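Local atomic coordinates of nitrite oxidoreductase subunit A (Kuenenia stuttgartiensis, PDB entry 7B04), a protein that is a NarG-like member of the molybdopterin oxidoreductase family that carries a molybdenum atom, two MD1 molecules and an iron/sulfur cluster. Residues T221-G226 against M642-K647; G264-N269 against A609-V614; V291-V296 against M314-W319; S299-Q304 against K519-H524. One frame throughout, in Å; residues are numbered along the deposited sequence.

Interaction 1: T221-G226 against M642-K647; sequences TFKGRG and MPSPTK
Two bends in the side chain of K223, at chi2 (67°) and at chi4 (-59°), set CD and then NZ so that the ammonium group comes within reach of S644 and T646. K223 belongs to strand 222-226 of the mixed sheet, and 642-647 is the loop that leads into its parallel neighbour, strand 648-652. NZ donates to the backbone oxygen S644 O at 2.6 Å, approaching from above the carbonyl plane, and to the hydroxyl T646 OG1 at 2.7 Å. E612 supplies a third, charged partner through a salt bridge, which together with these two bonds fixes the position of a buried ammonium group. The methylenes between backbone and NZ are also used: CD passes 3.8 Å from T646 CG2, the two side chains crossing obliquely. CE lies against P645 O and close to S644 OG, a hydroxyl whose hydrogen bond goes to R220 O. At the start of the segment T221 meets the loop mainly through its backbone. Its CA makes a CA-H...O contact of 3.1 Å with P645 O, and its CB packs on K647 CB at 3.8 Å. The K647 side chain then leads away, its amine hydrogen-bonded to Q204. Pairing with the incoming strand is announced by the backbone bond from K647 N to T221 O, 3.0 Å long and nearly straight, with 175° at the hydrogen.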
# COMPACT_ATOMS: atom_id res chain seq x y z
N THR B 221 30.64 14.86 18.14
CA THR B 221 30.03 13.62 18.59
C THR B 221 28.51 13.71 18.61
O THR B 221 27.85 12.69 18.81
CB THR B 221 30.54 13.25 19.98
OG1 THR B 221 30.39 14.36 20.87
CG2 THR B 221 32.01 12.87 19.92
N PHE B 222 27.95 14.91 18.41
CA PHE B 222 26.51 15.07 18.28
C PHE B 222 26.11 14.82 16.83
O PHE B 222 26.67 15.43 15.91
CB PHE B 222 26.05 16.47 18.69
CG PHE B 222 24.55 16.66 18.63
CD1 PHE B 222 23.77 16.50 19.76
CD2 PHE B 222 23.92 17.00 17.44
CE1 PHE B 222 22.40 16.68 19.72
CE2 PHE B 222 22.54 17.18 17.39
CZ PHE B 222 21.79 17.02 18.53
N LYS B 223 25.15 13.92 16.63
CA LYS B 223 24.69 13.58 15.30
C LYS B 223 23.23 14.00 15.20
O LYS B 223 22.35 13.42 15.85
CB LYS B 223 24.87 12.09 15.04
CG LYS B 223 26.27 11.72 14.56
CD LYS B 223 27.37 11.92 15.57
CE LYS B 223 28.72 11.70 14.92
NZ LYS B 223 28.86 10.33 14.32
N GLY B 224 22.97 15.01 14.37
CA GLY B 224 21.63 15.51 14.19
C GLY B 224 21.12 15.23 12.79
O GLY B 224 21.66 15.73 11.80
N ARG B 225 20.09 14.41 12.70
CA ARG B 225 19.53 14.01 11.42
C ARG B 225 18.15 14.62 11.23
O ARG B 225 17.25 14.36 12.03
CB ARG B 225 19.43 12.49 11.33
CG ARG B 225 18.61 12.02 10.14
CD ARG B 225 19.10 10.68 9.61
NE ARG B 225 18.39 10.34 8.39
CZ ARG B 225 17.97 9.12 8.07
NH1 ARG B 225 18.17 8.10 8.89
NH2 ARG B 225 17.33 8.93 6.93
N GLY B 226 17.99 15.44 10.19
CA GLY B 226 16.65 15.78 9.77
C GLY B 226 16.22 14.71 8.80
O GLY B 226 16.79 14.61 7.71
N MET B 642 35.32 10.74 6.17
CA MET B 642 35.67 10.22 7.49
C MET B 642 34.60 10.58 8.51
O MET B 642 34.23 11.75 8.64
CB MET B 642 37.03 10.75 7.94
CG MET B 642 37.60 10.03 9.15
SD MET B 642 37.81 8.26 8.88
CE MET B 642 39.16 8.24 7.71
N PRO B 643 34.07 9.60 9.26
CA PRO B 643 33.08 9.90 10.30
C PRO B 643 33.71 10.22 11.65
O PRO B 643 34.94 10.22 11.79
CB PRO B 643 32.27 8.61 10.37
CG PRO B 643 33.28 7.55 10.07
CD PRO B 643 34.22 8.15 9.04
N SER B 644 32.87 10.50 12.63
CA SER B 644 33.27 10.78 14.00
C SER B 644 32.42 9.94 14.94
O SER B 644 31.34 9.48 14.56
CB SER B 644 33.12 12.27 14.33
OG SER B 644 31.76 12.66 14.33
N PRO B 645 32.89 9.70 16.17
CA PRO B 645 32.10 8.91 17.12
C PRO B 645 30.74 9.54 17.40
O PRO B 645 30.61 10.76 17.48
CB PRO B 645 32.98 8.89 18.38
CG PRO B 645 34.36 9.10 17.87
CD PRO B 645 34.22 10.03 16.71
N THR B 646 29.73 8.68 17.54
CA THR B 646 28.38 9.12 17.89
C THR B 646 28.18 8.92 19.38
O THR B 646 28.26 7.80 19.88
CB THR B 646 27.31 8.36 17.11
OG1 THR B 646 27.59 8.42 15.71
CG2 THR B 646 25.93 8.94 17.39
N LYS B 647 27.92 10.02 20.09
CA LYS B 647 27.65 10.00 21.51
C LYS B 647 26.30 10.60 21.86
O LYS B 647 25.71 10.22 22.87
CB LYS B 647 28.76 10.75 22.28
CG LYS B 647 30.09 10.02 22.25
CD LYS B 647 29.99 8.71 23.01
CE LYS B 647 31.33 8.00 23.08
NZ LYS B 647 31.24 6.72 23.84

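Interaction 2: G264-N269 against A609-V614; sequences GRNWSN and ALDEEV
A single beta bridge, W267 with E612, couples the end of the mixed sheet to a loop: 264-269 carries strand 265-266, outermost in this chain, and 609-614 runs beside it without regular structure. The directions of the two segments differ by 44°. E612 N donates to N266 O at 2.8 Å, whereas the return bond from S268 N to E612 O is weak. Much of the remaining grip comes from R265. Its bend at chi3 (92°) brings NE to L610 O, while NH1 reaches D611 O at 3.0 Å with an almost straight N-H (174°). Both oxygens lie near the guanidinium plane, although each carbonyl is approached from above its own plane. The faces of the guanidinium are covered too: L610 CD2 sits over one and E612 OE1 over the opposite one. That carboxylate oxygen, 3.5 Å from R265 NE, interacts through charge alone, and it also pairs with K223. Further along, V614 lays both methyls over one face of the W267 indole, with CG1 4.2 Å from the centroid of the six-membered ring in a CH-pi contact and CG2 3.6 Å from CD2. The carboxylate of E612 stands at the edge of the same ring, steeply turned to it. N266 ND2 donates to D611 OD1 at 3.1 Å, and N266 OD1 accepts from N243 ND2. V614 N donates to S268 OG at 3.3 Å. One bridge, supplemented by arginine-to-carbonyl bonds, thus lays an irregular loop along the terminal strand of a mixed beta-sheet in the molybdopterin oxidoreductase fold.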
# COMPACT_ATOMS: atom_id res chain seq x y z
N GLY B 264 27.33 20.54 15.23
CA GLY B 264 26.92 19.17 15.07
C GLY B 264 27.18 18.68 13.66
O GLY B 264 27.53 19.44 12.76
N ARG B 265 27.09 17.38 13.49
CA ARG B 265 27.29 16.75 12.20
C ARG B 265 25.96 16.34 11.58
O ARG B 265 25.17 15.63 12.22
CB ARG B 265 28.23 15.57 12.32
CG ARG B 265 29.67 16.03 12.29
CD ARG B 265 30.60 14.89 12.12
NE ARG B 265 30.87 14.65 10.71
CZ ARG B 265 31.91 13.95 10.27
NH1 ARG B 265 32.09 13.78 8.96
NH2 ARG B 265 32.75 13.40 11.13
N ASN B 266 25.72 16.80 10.36
CA ASN B 266 24.48 16.53 9.66
C ASN B 266 24.50 15.10 9.13
O ASN B 266 25.41 14.71 8.39
CB ASN B 266 24.30 17.52 8.52
CG ASN B 266 24.26 18.96 8.99
OD1 ASN B 266 23.98 19.24 10.15
ND2 ASN B 266 24.58 19.88 8.08
N TRP B 267 23.52 14.31 9.56
CA TRP B 267 23.43 12.92 9.12
C TRP B 267 22.68 12.83 7.80
O TRP B 267 21.66 13.51 7.59
CB TRP B 267 22.73 12.08 10.19
CG TRP B 267 23.74 11.32 10.96
CD1 TRP B 267 25.08 11.57 10.98
CD2 TRP B 267 23.52 10.19 11.82
NE1 TRP B 267 25.71 10.66 11.78
CE2 TRP B 267 24.78 9.81 12.32
CE3 TRP B 267 22.39 9.48 12.21
CZ2 TRP B 267 24.94 8.74 13.20
CZ3 TRP B 267 22.55 8.41 13.08
CH2 TRP B 267 23.82 8.06 13.57
N SER B 268 23.18 11.98 6.91
CA SER B 268 22.67 11.90 5.55
C SER B 268 21.37 11.10 5.51
O SER B 268 21.04 10.34 6.44
CB SER B 268 23.72 11.26 4.64
OG SER B 268 24.10 9.98 5.13
N ASN B 269 20.63 11.27 4.42
CA ASN B 269 19.36 10.58 4.23
C ASN B 269 19.34 9.72 2.97
O ASN B 269 19.01 8.53 3.06
CB ASN B 269 18.22 11.61 4.17
CG ASN B 269 17.98 12.27 5.51
OD1 ASN B 269 17.85 11.61 6.53
ND2 ASN B 269 17.90 13.60 5.50
N ALA B 609 28.52 22.83 10.25
CA ALA B 609 28.11 21.46 10.52
C ALA B 609 28.70 20.58 9.43
O ALA B 609 28.39 20.77 8.25
CB ALA B 609 26.59 21.34 10.56
N LEU B 610 29.54 19.63 9.82
CA LEU B 610 30.23 18.77 8.87
C LEU B 610 29.36 17.57 8.55
O LEU B 610 29.03 16.78 9.44
CB LEU B 610 31.58 18.33 9.42
CG LEU B 610 32.45 17.46 8.51
CD1 LEU B 610 32.79 18.21 7.23
CD2 LEU B 610 33.71 17.04 9.24
N ASP B 611 28.97 17.43 7.28
CA ASP B 611 28.09 16.34 6.89
C ASP B 611 28.76 15.00 7.13
O ASP B 611 29.98 14.85 7.05
CB ASP B 611 27.70 16.48 5.42
CG ASP B 611 26.88 17.73 5.15
OD1 ASP B 611 26.19 18.20 6.08
OD2 ASP B 611 26.92 18.23 4.01
N GLU B 612 27.94 14.00 7.45
CA GLU B 612 28.41 12.64 7.69
C GLU B 612 27.39 11.66 7.13
O GLU B 612 26.20 11.96 7.03
CB GLU B 612 28.63 12.39 9.19
CG GLU B 612 29.03 10.95 9.55
CD GLU B 612 29.25 10.75 11.03
OE1 GLU B 612 29.27 11.76 11.77
OE2 GLU B 612 29.40 9.59 11.46
N GLU B 613 27.88 10.47 6.77
CA GLU B 613 27.04 9.38 6.31
C GLU B 613 26.64 8.48 7.47
O GLU B 613 27.47 8.14 8.31
CB GLU B 613 27.75 8.56 5.23
CG GLU B 613 26.84 8.15 4.09
CD GLU B 613 25.75 7.21 4.52
OE1 GLU B 613 25.96 6.46 5.49
OE2 GLU B 613 24.67 7.22 3.90
N VAL B 614 25.36 8.10 7.50
CA VAL B 614 24.85 7.31 8.61
C VAL B 614 25.44 5.90 8.62
O VAL B 614 25.59 5.30 9.69
CB VAL B 614 23.31 7.27 8.55
CG1 VAL B 614 22.73 6.39 9.65
CG2 VAL B 614 22.74 8.68 8.63

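Interaction 3: V291-V296 against M314-W319; sequences VDMNDV and MPEAHW. With MD1 (phosphoric acid 4-(2-amino-4-oxo-3,4,5,6,-tetrahydro-pteridin-6-yl)-2-hydroxy-3,4-dimercapto-but-3-en-yl ester guanylate ester), chain C.
An indole held between two quite different surfaces is the distinctive feature: W319 lies against the backbone and CB of N294 on one face and against the ring of its own neighbour, H318, on the other. N294 CB stands 3.5 Å from the centroid of the six-membered ring and only 8° off its normal, a CH-pi contact, while N294 CA also lies over the indole, 3.5 Å from CD2. Beside this, M293 lays its thioether across E316 at about a right angle, with SD 3.6 Å from E316 CB. Within helix 314-321, W319 NE1 gives E316 OE1 a weak hydrogen bond of 3.4 Å. The other carboxylate oxygen, E316 OE2, forms a salt bridge with R113. M314 and P315 reach the cofactors: M314 CE approaches MD1 N16 to 3.5 Å, and P315 touches the iron/sulfur cluster. W110 meets W319 edge-to-face, and N294 ND2 makes a weak hydrogen bond to E397 of subunit B. Between the two segments themselves the contact is one of dispersion and CH-pi attraction, so shape sets the fit. The carboxylate of E316 has its charge answered by R113, which would be expected to favour its ionised form.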
# COMPACT_ATOMS: atom_id res chain seq x y z
N VAL B 291 13.02 11.85 -13.60
CA VAL B 291 12.14 12.62 -14.48
C VAL B 291 10.82 12.93 -13.78
O VAL B 291 10.41 12.24 -12.85
CB VAL B 291 11.85 11.88 -15.81
CG1 VAL B 291 13.12 11.68 -16.61
CG2 VAL B 291 11.17 10.54 -15.54
N ASP B 292 10.17 14.00 -14.24
CA ASP B 292 8.75 14.16 -13.96
C ASP B 292 8.01 13.04 -14.69
O ASP B 292 8.04 12.98 -15.92
CB ASP B 292 8.23 15.53 -14.41
CG ASP B 292 8.82 16.66 -13.61
OD1 ASP B 292 9.17 16.45 -12.43
OD2 ASP B 292 8.94 17.78 -14.16
N MET B 293 7.35 12.16 -13.94
CA MET B 293 6.87 10.90 -14.49
C MET B 293 5.78 11.06 -15.55
O MET B 293 5.39 10.06 -16.14
CB MET B 293 6.43 9.96 -13.38
CG MET B 293 7.41 9.94 -12.22
SD MET B 293 7.03 8.71 -10.95
CE MET B 293 6.99 7.22 -11.94
N ASN B 294 5.21 12.24 -15.77
CA ASN B 294 4.38 12.35 -16.96
C ASN B 294 5.22 12.13 -18.22
O ASN B 294 4.69 11.73 -19.26
CB ASN B 294 3.63 13.68 -17.00
CG ASN B 294 4.54 14.88 -16.96
OD1 ASN B 294 5.76 14.75 -16.84
ND2 ASN B 294 3.95 16.07 -17.06
N ASP B 295 6.53 12.39 -18.14
CA ASP B 295 7.42 12.22 -19.29
C ASP B 295 7.57 10.75 -19.68
O ASP B 295 7.71 10.44 -20.87
CB ASP B 295 8.79 12.82 -18.94
CG ASP B 295 9.76 12.88 -20.12
OD1 ASP B 295 9.64 12.11 -21.09
OD2 ASP B 295 10.69 13.71 -20.06
N VAL B 296 7.49 9.82 -18.72
CA VAL B 296 7.65 8.41 -19.08
C VAL B 296 6.57 7.97 -20.07
O VAL B 296 6.81 7.10 -20.91
CB VAL B 296 7.72 7.49 -17.83
CG1 VAL B 296 6.54 7.64 -16.95
CG2 VAL B 296 7.84 6.06 -18.25
N MET B 314 2.85 4.35 -7.01
CA MET B 314 1.50 4.05 -7.49
C MET B 314 0.74 5.25 -8.04
O MET B 314 0.10 5.10 -9.10
CB MET B 314 0.72 3.31 -6.39
CG MET B 314 0.83 3.85 -4.98
SD MET B 314 -0.05 2.87 -3.76
CE MET B 314 0.88 1.38 -3.94
N PRO B 315 0.73 6.43 -7.41
CA PRO B 315 -0.09 7.52 -7.98
C PRO B 315 0.38 7.97 -9.36
O PRO B 315 -0.43 8.51 -10.12
CB PRO B 315 0.03 8.65 -6.95
CG PRO B 315 1.16 8.29 -6.10
CD PRO B 315 1.27 6.82 -6.09
N GLU B 316 1.63 7.72 -9.72
CA GLU B 316 2.13 8.08 -11.04
C GLU B 316 2.30 6.86 -11.93
O GLU B 316 2.77 6.99 -13.06
CB GLU B 316 3.47 8.81 -10.94
CG GLU B 316 3.66 9.64 -9.68
CD GLU B 316 3.03 11.02 -9.77
OE1 GLU B 316 2.34 11.28 -10.77
OE2 GLU B 316 3.26 11.83 -8.85
N ALA B 317 1.92 5.68 -11.44
CA ALA B 317 2.12 4.46 -12.21
C ALA B 317 1.29 4.47 -13.49
O ALA B 317 1.69 3.88 -14.50
CB ALA B 317 1.78 3.24 -11.36
N HIS B 318 0.15 5.17 -13.49
CA HIS B 318 -0.67 5.21 -14.69
C HIS B 318 0.09 5.77 -15.88
O HIS B 318 -0.26 5.48 -17.03
CB HIS B 318 -1.94 6.02 -14.44
CG HIS B 318 -1.72 7.50 -14.48
ND1 HIS B 318 -1.81 8.24 -15.64
CD2 HIS B 318 -1.41 8.39 -13.50
CE1 HIS B 318 -1.57 9.51 -15.38
NE2 HIS B 318 -1.32 9.63 -14.08
N TRP B 319 1.14 6.56 -15.64
CA TRP B 319 1.98 7.03 -16.73
C TRP B 319 2.73 5.88 -17.42
O TRP B 319 3.07 6.00 -18.60
CB TRP B 319 2.98 8.06 -16.20
CG TRP B 319 2.33 9.28 -15.59
CD1 TRP B 319 2.31 9.62 -14.27
CD2 TRP B 319 1.62 10.31 -16.29
NE1 TRP B 319 1.62 10.80 -14.10
CE2 TRP B 319 1.19 11.25 -15.32
CE3 TRP B 319 1.30 10.53 -17.63
CZ2 TRP B 319 0.46 12.38 -15.66
CZ3 TRP B 319 0.58 11.66 -17.96
CH2 TRP B 319 0.17 12.57 -16.98
PB MD1 C . 12.05 -0.05 -5.43
O3B MD1 C . 12.88 -1.20 -4.58
O1B MD1 C . 11.02 -0.72 -6.30
O2B MD1 C . 13.02 0.72 -6.29
O3A MD1 C . 11.32 0.97 -4.36
C10 MD1 C . 12.08 1.83 -3.56
C11 MD1 C . 11.28 3.15 -3.34
O11 MD1 C . 9.74 2.71 -3.28
C12 MD1 C . 11.79 3.82 -2.30
S12 MD1 C . 13.58 3.80 -2.04
C13 MD1 C . 11.00 4.68 -1.27
S13 MD1 C . 12.00 5.47 0.02
C14 MD1 C . 9.58 4.86 -1.21
N15 MD1 C . 9.01 3.41 -0.83
C16 MD1 C . 7.63 3.28 -1.05
C15 MD1 C . 6.74 2.54 -0.12
O14 MD1 C . 7.19 2.03 0.85
N17 MD1 C . 5.29 2.44 -0.43
C17 MD1 C . 4.72 3.10 -1.70
N16 MD1 C . 3.30 3.00 -1.99
N18 MD1 C . 5.62 3.85 -2.65
C20 MD1 C . 7.03 3.96 -2.37
N8 MD1 C . 7.91 4.65 -3.22
C7 MD1 C . 8.94 5.55 -2.39
PA MD1 C . 12.48 -2.80 -4.53
O1A MD1 C . 13.17 -3.42 -3.34
O2A MD1 C . 10.99 -2.92 -4.38
O5' MD1 C . 12.96 -3.59 -5.89
C5' MD1 C . 12.14 -3.57 -7.02
C4' MD1 C . 12.20 -4.93 -7.79
O4' MD1 C . 13.66 -5.35 -8.14
C1' MD1 C . 13.69 -6.86 -7.79
N9 MD1 C . 15.07 -7.35 -7.55
C4 MD1 C . 15.93 -7.43 -8.56
N3 MD1 C . 15.79 -7.10 -10.01
C2 MD1 C . 16.93 -7.28 -10.91
N2 MD1 C . 16.79 -6.96 -12.32
N1 MD1 C . 18.18 -7.79 -10.40
C6 MD1 C . 18.30 -8.11 -9.01
O6 MD1 C . 19.32 -8.52 -8.58
C5 MD1 C . 17.10 -7.91 -8.07
N7 MD1 C . 16.95 -8.12 -6.76
C8 MD1 C . 15.69 -7.77 -6.43
C2' MD1 C . 13.00 -6.88 -6.72
O2' MD1 C . 12.53 -8.23 -6.44
C3' MD1 C . 11.72 -5.88 -7.08
O3' MD1 C . 10.72 -6.60 -7.85

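Interaction 4: S299-Q304 against K519-H524; sequences SKLLIQ and KPVAIH
I303 CD1 is the main bump on one face of this parallel strand pair, fitting between V521 CG1 and I523 CG1 at 4.1 Å from each. Next to it L301 lies side by side with V521, its CD2 4.0 Å from V521 CG2, and the ridge so formed is covered by helix 505-517 through L511, D514 and I515. The other face has a hollow at A522, whose side chain is a single methyl. S299 OG comes to 3.6 Å from A522 CB while bonding to G556 O; L302 leans toward the same methyl, though the place of its CD1 is uncertain. V320 of helix 314-321 packs on L302 and Q304 here. At the start of the pair, P520, which follows a cis peptide, lines up with the K300 side chain, and P520 O accepts from both K300 N and L301 N. The strands run 15° apart in a five-stranded parallel sheet of order 3-2-1-4-5, as in Rossmann-like folds. A522 N to L301 O, I303 N to A522 O and H524 N to I303 O continue the pairing. Backbone polarity is therefore spent between the strands, leaving an apolar face of L301, I303, V521 and I523 for helix 505-517, while the other face mixes L302 and A522 with the polar Q304 and H524.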
# COMPACT_ATOMS: atom_id res chain seq x y z
N SER B 299 7.61 7.62 -23.53
CA SER B 299 8.48 6.52 -23.93
C SER B 299 7.72 5.52 -24.80
O SER B 299 6.54 5.25 -24.57
CB SER B 299 9.06 5.82 -22.70
OG SER B 299 9.87 6.69 -21.94
N LYS B 300 8.42 4.97 -25.80
CA LYS B 300 7.84 3.95 -26.67
C LYS B 300 8.41 2.55 -26.47
O LYS B 300 7.74 1.58 -26.83
CB LYS B 300 7.98 4.37 -28.14
CG LYS B 300 7.24 5.67 -28.44
CD LYS B 300 5.78 5.57 -28.02
CE LYS B 300 5.03 6.88 -28.23
NZ LYS B 300 3.63 6.82 -27.72
N LEU B 301 9.62 2.41 -25.95
CA LEU B 301 10.07 1.14 -25.38
C LEU B 301 10.65 1.45 -24.01
O LEU B 301 11.71 2.07 -23.89
CB LEU B 301 11.11 0.43 -26.25
CG LEU B 301 11.67 -0.79 -25.52
CD1 LEU B 301 10.84 -2.04 -25.76
CD2 LEU B 301 13.13 -1.05 -25.89
N LEU B 302 9.95 0.99 -22.98
CA LEU B 302 10.25 1.33 -21.60
C LEU B 302 10.77 0.09 -20.88
O LEU B 302 10.06 -0.92 -20.78
CB LEU B 302 8.99 1.87 -20.93
CG LEU B 302 9.22 2.16 -19.47
CD1 LEU B 302 10.33 3.14 -19.45
CD2 LEU B 302 7.99 2.82 -19.03
N ILE B 303 11.97 0.19 -20.33
CA ILE B 303 12.66 -0.94 -19.71
C ILE B 303 12.75 -0.72 -18.21
O ILE B 303 13.13 0.36 -17.75
CB ILE B 303 14.06 -1.14 -20.33
CG1 ILE B 303 13.95 -1.48 -21.81
CG2 ILE B 303 14.83 -2.22 -19.58
CD1 ILE B 303 15.24 -1.32 -22.57
N GLN B 304 12.41 -1.77 -17.45
CA GLN B 304 12.38 -1.73 -15.99
C GLN B 304 13.26 -2.87 -15.49
O GLN B 304 12.99 -4.04 -15.80
CB GLN B 304 10.95 -1.89 -15.46
CG GLN B 304 10.14 -0.60 -15.36
CD GLN B 304 8.65 -0.83 -15.57
OE1 GLN B 304 8.25 -1.67 -16.37
NE2 GLN B 304 7.83 -0.09 -14.84
N LYS B 519 12.84 4.46 -30.79
CA LYS B 519 13.11 5.74 -30.14
C LYS B 519 11.78 6.30 -29.64
O LYS B 519 10.78 6.21 -30.36
CB LYS B 519 13.77 6.71 -31.12
CG LYS B 519 15.29 6.54 -31.25
CD LYS B 519 16.00 7.86 -31.49
CE LYS B 519 17.50 7.66 -31.68
NZ LYS B 519 18.22 8.96 -31.54
N PRO B 520 11.72 6.90 -28.43
CA PRO B 520 12.65 6.92 -27.30
C PRO B 520 12.67 5.64 -26.51
O PRO B 520 11.64 4.96 -26.36
CB PRO B 520 12.09 8.05 -26.42
CG PRO B 520 11.23 8.87 -27.33
CD PRO B 520 10.59 7.81 -28.17
N VAL B 521 13.85 5.28 -26.05
CA VAL B 521 14.07 4.12 -25.19
C VAL B 521 14.45 4.66 -23.81
O VAL B 521 15.28 5.57 -23.71
CB VAL B 521 15.17 3.20 -25.74
CG1 VAL B 521 15.67 2.23 -24.67
CG2 VAL B 521 14.67 2.45 -26.97
N ALA B 522 13.83 4.11 -22.77
CA ALA B 522 14.13 4.53 -21.41
C ALA B 522 14.33 3.31 -20.53
O ALA B 522 13.55 2.35 -20.59
CB ALA B 522 13.00 5.40 -20.83
N ILE B 523 15.40 3.34 -19.74
CA ILE B 523 15.72 2.29 -18.78
C ILE B 523 15.45 2.86 -17.40
O ILE B 523 16.01 3.89 -17.02
CB ILE B 523 17.17 1.81 -18.91
CG1 ILE B 523 17.44 1.32 -20.33
CG2 ILE B 523 17.44 0.70 -17.91
CD1 ILE B 523 18.90 1.09 -20.64
N HIS B 524 14.59 2.18 -16.65
CA HIS B 524 14.23 2.61 -15.30
C HIS B 524 14.64 1.54 -14.30
O HIS B 524 14.46 0.34 -14.54
CB HIS B 524 12.74 2.91 -15.20
CG HIS B 524 12.34 4.15 -15.92
ND1 HIS B 524 12.28 5.39 -15.31
CD2 HIS B 524 12.03 4.37 -17.22
CE1 HIS B 524 11.92 6.30 -16.19
NE2 HIS B 524 11.76 5.70 -17.36

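In the fold
From the N terminus, 221-226 comes first and waits for 642-647, so interaction 1 closes the longest loop. Interaction 2, 264-269 with 609-614, closes a shorter one within it, and both serve neighbouring strands of the mixed sheet; their centres are 7 Å apart, with N269 ND2 probably hydrogen-bonded to G226 O and W267 packing on K223. Inside both loops lie interactions 3 and 4, which cross: 291-296 is followed by 299-304, then 314-319, and finally 519-524. They too touch, V296 packing on L302, and join the helix beside the cofactors to the five-stranded parallel sheet. The two pairs sit on opposite sides of the chain's centre, interactions 1 and 3 being about 37 Å apart between centres.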